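Long-range contacts in ABC-type amino acid transport system, periplasmic component (PDB 4YMX), which binds arginine and, as the substrate-binding component of an amino acid ABC transporter, probably delivers it to the membrane-embedded part of the system: residues Pro49-Lys54 with Val103-Thr108; Asp85-Gly90 with Gln171-Ser176. All coordinates share one frame; numbering follows the deposited sequence.

In the fold
Followed from the N terminus, the chain passes through the strand 38-43 and reaches 49-54, then runs through helix 65-77 and strand 80-85 before 103-108 returns to close contact 1, a loop of some fifty residues within one lobe. Contact 2 starts inside that loop, at 85-90, but is completed only by 171-176, after the chain has entered the second five-stranded sheet. The two loops therefore cross, with centres about 11 Å apart. Contact 1 joins the strand 51-56 to the loop following strand 102-103; contact 2 bridges the two lobes. H53 and D85 link them directly, and both contacts touch the same bound arginine.

Contact 1: Pro49-Lys54 with Val103-Thr108; sequences PFEFHK and VIAGMT. With ARG (arginine), chain C.
F50 and G106 mark the closest backbone approach, their CA atoms 6.4 Å apart, where 49-54 meets the loop that follows strand 102-103. Only a small surface is buried, and no hydrogen bond joins the two segments directly. E51 carries most of the contact: CG sits between the backbone N and the carbonyl carbon (chi1 49°), and a bend at chi2 sets the direction of CD; OE2 of the carboxylate lies 3.2 Å from A105 CA. The same oxygen accepts a hydrogen bond from NH2 of the bound arginine, at 3.0 Å. The ligand's NE donates to A105 O over 2.9 Å, joining both segments through one guanidinium. This is the ligand pocket of a family 3 solute-binding protein. Farther along the loop, G106 O takes the ligand's amino N at 2.8 Å, and T108 N gives a nearly straight bond to its carboxylate O (172°). An alanine at E51 would probably leave the ligand's NH2 without this carboxylate mate and open a gap beside A105. F50 approaches obliquely, CD1 of its ring 4.5 Å from G106 CA, while D66 accepts a bond from G106 N and lies close to E51 OE1.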
loop_
_atom_site.group_PDB
_atom_site.type_symbol
_atom_site.label_atom_id
_atom_site.label_comp_id
_atom_site.label_asym_id
_atom_site.label_seq_id
_atom_site.Cartn_x
_atom_site.Cartn_y
_atom_site.Cartn_z
ATOM N N PRO A 49 1.844 -1.329 7.984
ATOM C CA PRO A 49 1.386 -0.319 8.943
ATOM C C PRO A 49 0.838 0.964 8.319
ATOM O O PRO A 49 0.677 1.955 9.043
ATOM C CB PRO A 49 2.667 0.004 9.711
ATOM C CG PRO A 49 3.717 -0.095 8.650
ATOM C CD PRO A 49 3.308 -1.274 7.800
ATOM N N PHE A 50 0.541 0.949 7.022
ATOM C CA PHE A 50 0.009 2.136 6.349
ATOM C C PHE A 50 -1.454 2.362 6.654
ATOM O O PHE A 50 -1.868 3.470 6.999
ATOM C CB PHE A 50 0.231 2.038 4.837
ATOM C CG PHE A 50 1.678 2.033 4.455
ATOM C CD1 PHE A 50 2.347 3.221 4.197
ATOM C CD2 PHE A 50 2.393 0.840 4.402
ATOM C CE1 PHE A 50 3.699 3.224 3.875
ATOM C CE2 PHE A 50 3.749 0.840 4.076
ATOM C CZ PHE A 50 4.397 2.032 3.814
ATOM N N GLU A 51 -2.257 1.313 6.494
ATOM C CA GLU A 51 -3.666 1.355 6.846
ATOM C C GLU A 51 -4.139 -0.049 7.143
ATOM O O GLU A 51 -3.890 -0.987 6.370
ATOM C CB GLU A 51 -4.520 1.961 5.728
ATOM C CG GLU A 51 -4.245 1.371 4.359
ATOM C CD GLU A 51 -3.240 2.171 3.596
ATOM O OE1 GLU A 51 -3.124 3.384 3.901
ATOM O OE2 GLU A 51 -2.586 1.614 2.697
ATOM N N PHE A 52 -4.808 -0.198 8.278
ATOM C CA PHE A 52 -5.337 -1.485 8.679
ATOM C C PHE A 52 -6.411 -1.297 9.735
ATOM O O PHE A 52 -6.535 -0.220 10.320
ATOM C CB PHE A 52 -4.214 -2.399 9.195
ATOM C CG PHE A 52 -3.512 -1.886 10.429
ATOM C CD1 PHE A 52 -3.863 -2.370 11.683
ATOM C CD2 PHE A 52 -2.492 -0.946 10.339
ATOM C CE1 PHE A 52 -3.217 -1.925 12.830
ATOM C CE2 PHE A 52 -1.841 -0.486 11.485
ATOM C CZ PHE A 52 -2.215 -0.987 12.739
ATOM N N HIS A 53 -7.196 -2.342 9.963
ATOM C CA HIS A 53 -8.205 -2.311 11.014
ATOM C C HIS A 53 -7.621 -2.780 12.332
ATOM O O HIS A 53 -7.149 -3.914 12.453
ATOM C CB HIS A 53 -9.405 -3.173 10.628
ATOM C CG HIS A 53 -10.250 -2.570 9.558
ATOM N ND1 HIS A 53 -11.427 -1.901 9.825
ATOM C CD2 HIS A 53 -10.088 -2.510 8.211
ATOM C CE1 HIS A 53 -11.954 -1.465 8.696
ATOM N NE2 HIS A 53 -11.154 -1.820 7.700
ATOM N N LYS A 54 -7.620 -1.879 13.307
ATOM C CA LYS A 54 -7.247 -2.211 14.671
ATOM C C LYS A 54 -8.555 -2.454 15.403
ATOM O O LYS A 54 -9.354 -1.530 15.611
ATOM C CB LYS A 54 -6.467 -1.063 15.310
ATOM C CG LYS A 54 -6.022 -1.326 16.737
ATOM C CD LYS A 54 -5.225 -0.145 17.270
ATOM C CE LYS A 54 -4.757 -0.398 18.686
ATOM N NZ LYS A 54 -4.368 0.864 19.378
ATOM N N VAL A 103 -6.956 9.731 -2.204
ATOM C CA VAL A 103 -6.606 8.360 -1.879
ATOM C C VAL A 103 -5.242 8.356 -1.209
ATOM O O VAL A 103 -4.281 8.938 -1.720
ATOM C CB VAL A 103 -6.571 7.462 -3.133
ATOM C CG1 VAL A 103 -5.872 6.135 -2.835
ATOM C CG2 VAL A 103 -7.981 7.236 -3.675
ATOM N N ILE A 104 -5.168 7.723 -0.043
ATOM C CA ILE A 104 -3.893 7.464 0.603
ATOM C C ILE A 104 -3.900 5.977 0.919
ATOM O O ILE A 104 -4.700 5.516 1.726
ATOM C CB ILE A 104 -3.693 8.297 1.881
ATOM C CG1 ILE A 104 -4.190 9.736 1.676
ATOM C CG2 ILE A 104 -2.223 8.303 2.251
ATOM C CD1 ILE A 104 -3.815 10.689 2.819
ATOM N N ALA A 105 -3.040 5.221 0.244
ATOM C CA ALA A 105 -3.075 3.764 0.347
ATOM C C ALA A 105 -1.745 3.136 -0.049
ATOM O O ALA A 105 -1.700 2.164 -0.813
ATOM C CB ALA A 105 -4.203 3.204 -0.532
ATOM N N GLY A 106 -0.651 3.706 0.446
ATOM C CA GLY A 106 0.675 3.263 0.053
ATOM C C GLY A 106 0.805 3.202 -1.460
ATOM O O GLY A 106 1.400 2.272 -2.022
ATOM N N MET A 107 0.225 4.197 -2.131
ATOM C CA MET A 107 0.033 4.135 -3.570
ATOM C C MET A 107 1.176 4.780 -4.338
ATOM O O MET A 107 1.531 5.940 -4.110
ATOM C CB MET A 107 -1.292 4.784 -3.956
ATOM C CG MET A 107 -1.517 4.768 -5.458
ATOM S SD MET A 107 -3.098 5.443 -5.989
ATOM C CE MET A 107 -4.203 4.109 -5.511
ATOM N N THR A 108 1.741 4.019 -5.267
ATOM C CA THR A 108 2.894 4.482 -6.029
ATOM C C THR A 108 2.473 5.411 -7.167
ATOM O O THR A 108 1.563 5.090 -7.924
ATOM C CB THR A 108 3.684 3.292 -6.577
ATOM O OG1 THR A 108 4.114 2.473 -5.482
ATOM C CG2 THR A 108 4.905 3.761 -7.364
HETATM N N ARG C . 2.477 0.326 -3.711
HETATM C CA ARG C . 1.690 -0.638 -4.524
HETATM C C ARG C . 0.895 0.086 -5.596
HETATM O O ARG C . 0.840 1.314 -5.614
HETATM C CB ARG C . 0.747 -1.443 -3.629
HETATM C CG ARG C . -0.169 -0.589 -2.774
HETATM C CD ARG C . -1.261 -1.421 -2.120
HETATM N NE ARG C . -1.924 -0.675 -1.060
HETATM C CZ ARG C . -2.913 -1.149 -0.312
HETATM N NH1 ARG C . -3.377 -2.373 -0.499
HETATM N NH2 ARG C . -3.443 -0.384 0.623
HETATM O OXT ARG C . 0.296 -0.547 -6.463
#

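Contact 2: Asp85-Gly90 with Gln171-Ser176; sequences DMDFKG and QLNRVS. With ARG (arginine), chain C.
R174 and D85 form the salt bridge of this contact, the guanidinium gripping the carboxylate end-on with one nitrogen to each oxygen. NH1 gives D85 OD2 a bond of 2.9 Å, with the oxygen practically in the guanidinium plane; NH2 reaches D85 OD1 at 3.1 Å. Both oxygens are met on their syn side, although the two flat groups are turned 39° apart. Bends at chi2 and chi3 of R174 curl its chain before it reaches this aspartate. D85 is held from elsewhere as well: H53 NE2 bonds to OD1 and the backbone N of A45 to OD2, which probably fixes the carboxylate's rotation.

A second polar link lies farther along, where K89 NZ donates to N173 OD1 over 2.8 Å, tilted 27° from the amide carbonyl plane. The K89 chain is extended beyond CG, which lets its ammonium reach across to the asparagine.

Stacking fills the space between these links. The D87 carboxylate lies against the N173 amide with planes 25° apart, its CG 3.6 Å from N173 CB. D87 OD1 also touches R174 CD, and the opposite charges probably attract, though no N-H of the guanidinium points at that oxygen.

Two waters supplement the direct bonds. One donates to D87 OD1 and accepts from N173 ND2; the other accepts from K89 N and donates to N173 O.

F88 turns to the ligand instead, one face of its ring lying under the bound arginine's CD, with CD1 3.4 Å from the ligand's NE. With arginine held between the lobes, these bridges across the cleft are consistent with the closed, ligand-bound form of the two-lobed periplasmic binding protein fold.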
loop_
_atom_site.group_PDB
_atom_site.type_symbol
_atom_site.label_atom_id
_atom_site.label_comp_id
_atom_site.label_asym_id
_atom_site.label_seq_id
_atom_site.Cartn_x
_atom_site.Cartn_y
_atom_site.Cartn_z
ATOM N N ASP A 85 -13.260 2.344 3.142
ATOM C CA ASP A 85 -12.413 1.178 2.894
ATOM C C ASP A 85 -12.969 0.401 1.703
ATOM O O ASP A 85 -14.169 0.087 1.646
ATOM C CB ASP A 85 -12.359 0.309 4.149
ATOM C CG ASP A 85 -11.340 -0.806 4.062
ATOM O OD1 ASP A 85 -11.381 -1.689 4.941
ATOM O OD2 ASP A 85 -10.503 -0.815 3.139
ATOM N N MET A 86 -12.114 0.151 0.717
ATOM C CA MET A 86 -12.509 -0.578 -0.478
ATOM C C MET A 86 -11.316 -1.348 -1.042
ATOM O O MET A 86 -10.164 -1.094 -0.665
ATOM C CB MET A 86 -13.058 0.388 -1.534
ATOM C CG MET A 86 -12.005 1.329 -2.104
ATOM S SD MET A 86 -12.702 2.588 -3.187
ATOM C CE MET A 86 -13.475 3.650 -1.985
ATOM N N ASP A 87 -11.598 -2.280 -1.946
ATOM C CA ASP A 87 -10.543 -2.998 -2.650
ATOM C C ASP A 87 -9.599 -2.010 -3.319
ATOM O O ASP A 87 -10.050 -1.016 -3.885
ATOM C CB ASP A 87 -11.138 -3.928 -3.709
ATOM C CG ASP A 87 -11.969 -5.053 -3.115
ATOM O OD1 ASP A 87 -11.753 -5.436 -1.948
ATOM O OD2 ASP A 87 -12.841 -5.570 -3.843
ATOM N N PHE A 88 -8.296 -2.260 -3.222
ATOM C CA PHE A 88 -7.309 -1.331 -3.783
ATOM C C PHE A 88 -7.597 -0.977 -5.244
ATOM O O PHE A 88 -7.497 0.190 -5.652
ATOM C CB PHE A 88 -5.893 -1.895 -3.653
ATOM C CG PHE A 88 -4.826 -0.974 -4.191
ATOM C CD1 PHE A 88 -4.264 0.014 -3.390
ATOM C CD2 PHE A 88 -4.390 -1.086 -5.506
ATOM C CE1 PHE A 88 -3.285 0.872 -3.893
ATOM C CE2 PHE A 88 -3.416 -0.244 -6.008
ATOM C CZ PHE A 88 -2.849 0.730 -5.194
ATOM N N LYS A 89 -7.986 -1.981 -6.026
ATOM C CA LYS A 89 -8.270 -1.790 -7.446
ATOM C C LYS A 89 -9.381 -0.765 -7.738
ATOM O O LYS A 89 -9.437 -0.214 -8.842
ATOM C CB LYS A 89 -8.634 -3.134 -8.091
ATOM C CG LYS A 89 -9.970 -3.682 -7.622
ATOM C CD LYS A 89 -10.223 -5.078 -8.170
ATOM C CE LYS A 89 -11.646 -5.505 -7.863
ATOM N NZ LYS A 89 -11.922 -6.891 -8.360
ATOM N N GLY A 90 -10.248 -0.511 -6.759
ATOM C CA GLY A 90 -11.325 0.444 -6.938
ATOM C C GLY A 90 -10.961 1.868 -6.567
ATOM O O GLY A 90 -11.763 2.778 -6.769
ATOM N N GLN A 171 -4.683 -13.707 -8.580
ATOM C CA GLN A 171 -5.026 -12.302 -8.387
ATOM C C GLN A 171 -6.064 -12.130 -7.295
ATOM O O GLN A 171 -7.150 -12.714 -7.359
ATOM C CB GLN A 171 -5.524 -11.714 -9.711
ATOM C CG GLN A 171 -4.406 -11.632 -10.743
ATOM C CD GLN A 171 -4.904 -11.433 -12.154
ATOM O OE1 GLN A 171 -5.485 -12.337 -12.753
ATOM N NE2 GLN A 171 -4.668 -10.248 -12.700
ATOM N N LEU A 172 -5.731 -11.320 -6.292
ATOM C CA LEU A 172 -6.608 -11.115 -5.140
ATOM C C LEU A 172 -7.009 -9.650 -4.976
ATOM O O LEU A 172 -6.224 -8.739 -5.252
ATOM C CB LEU A 172 -5.898 -11.575 -3.855
ATOM C CG LEU A 172 -5.764 -13.079 -3.572
ATOM C CD1 LEU A 172 -7.129 -13.767 -3.578
ATOM C CD2 LEU A 172 -4.795 -13.769 -4.536
ATOM N N ASN A 173 -8.224 -9.425 -4.487
ATOM C CA ASN A 173 -8.650 -8.078 -4.130
ATOM C C ASN A 173 -7.866 -7.502 -2.961
ATOM O O ASN A 173 -7.483 -6.337 -2.988
ATOM C CB ASN A 173 -10.138 -8.063 -3.781
ATOM C CG ASN A 173 -11.017 -8.300 -4.983
ATOM O OD1 ASN A 173 -10.629 -8.008 -6.115
ATOM N ND2 ASN A 173 -12.207 -8.835 -4.745
ATOM N N ARG A 174 -7.645 -8.326 -1.938
ATOM C CA ARG A 174 -7.068 -7.878 -0.673
ATOM C C ARG A 174 -5.834 -8.683 -0.296
ATOM O O ARG A 174 -5.773 -9.905 -0.481
ATOM C CB ARG A 174 -8.106 -7.984 0.452
ATOM C CG ARG A 174 -9.368 -7.173 0.195
ATOM C CD ARG A 174 -9.137 -5.706 0.496
ATOM N NE ARG A 174 -9.318 -5.416 1.920
ATOM C CZ ARG A 174 -9.616 -4.217 2.416
ATOM N NH1 ARG A 174 -9.758 -3.175 1.613
ATOM N NH2 ARG A 174 -9.777 -4.064 3.720
ATOM N N VAL A 175 -4.854 -7.979 0.254
ATOM C CA VAL A 175 -3.581 -8.581 0.628
ATOM C C VAL A 175 -3.755 -9.690 1.658
ATOM O O VAL A 175 -3.019 -10.684 1.642
ATOM C CB VAL A 175 -2.611 -7.499 1.154
ATOM C CG1 VAL A 175 -1.322 -8.123 1.672
ATOM C CG2 VAL A 175 -2.308 -6.499 0.046
ATOM N N SER A 176 -4.726 -9.536 2.556
ATOM C CA SER A 176 -4.945 -10.536 3.590
ATOM C C SER A 176 -5.219 -11.923 2.994
ATOM O O SER A 176 -4.791 -12.933 3.543
ATOM C CB SER A 176 -6.084 -10.107 4.512
ATOM O OG SER A 176 -7.238 -9.796 3.749
HETATM N N ARG C . 2.477 0.326 -3.711
HETATM C CA ARG C . 1.690 -0.638 -4.524
HETATM C C ARG C . 0.895 0.086 -5.596
HETATM O O ARG C . 0.840 1.314 -5.614
HETATM C CB ARG C . 0.747 -1.443 -3.629
HETATM C CG ARG C . -0.169 -0.589 -2.774
HETATM C CD ARG C . -1.261 -1.421 -2.120
HETATM N NE ARG C . -1.924 -0.675 -1.060
HETATM C CZ ARG C . -2.913 -1.149 -0.312
HETATM N NH1 ARG C . -3.377 -2.373 -0.499
HETATM N NH2 ARG C . -3.443 -0.384 0.623
HETATM O OXT ARG C . 0.296 -0.547 -6.463
HETATM O O HOH W 1 -12.868 -8.448 -1.824
HETATM O O HOH W 2 -7.330 -4.784 -5.447
#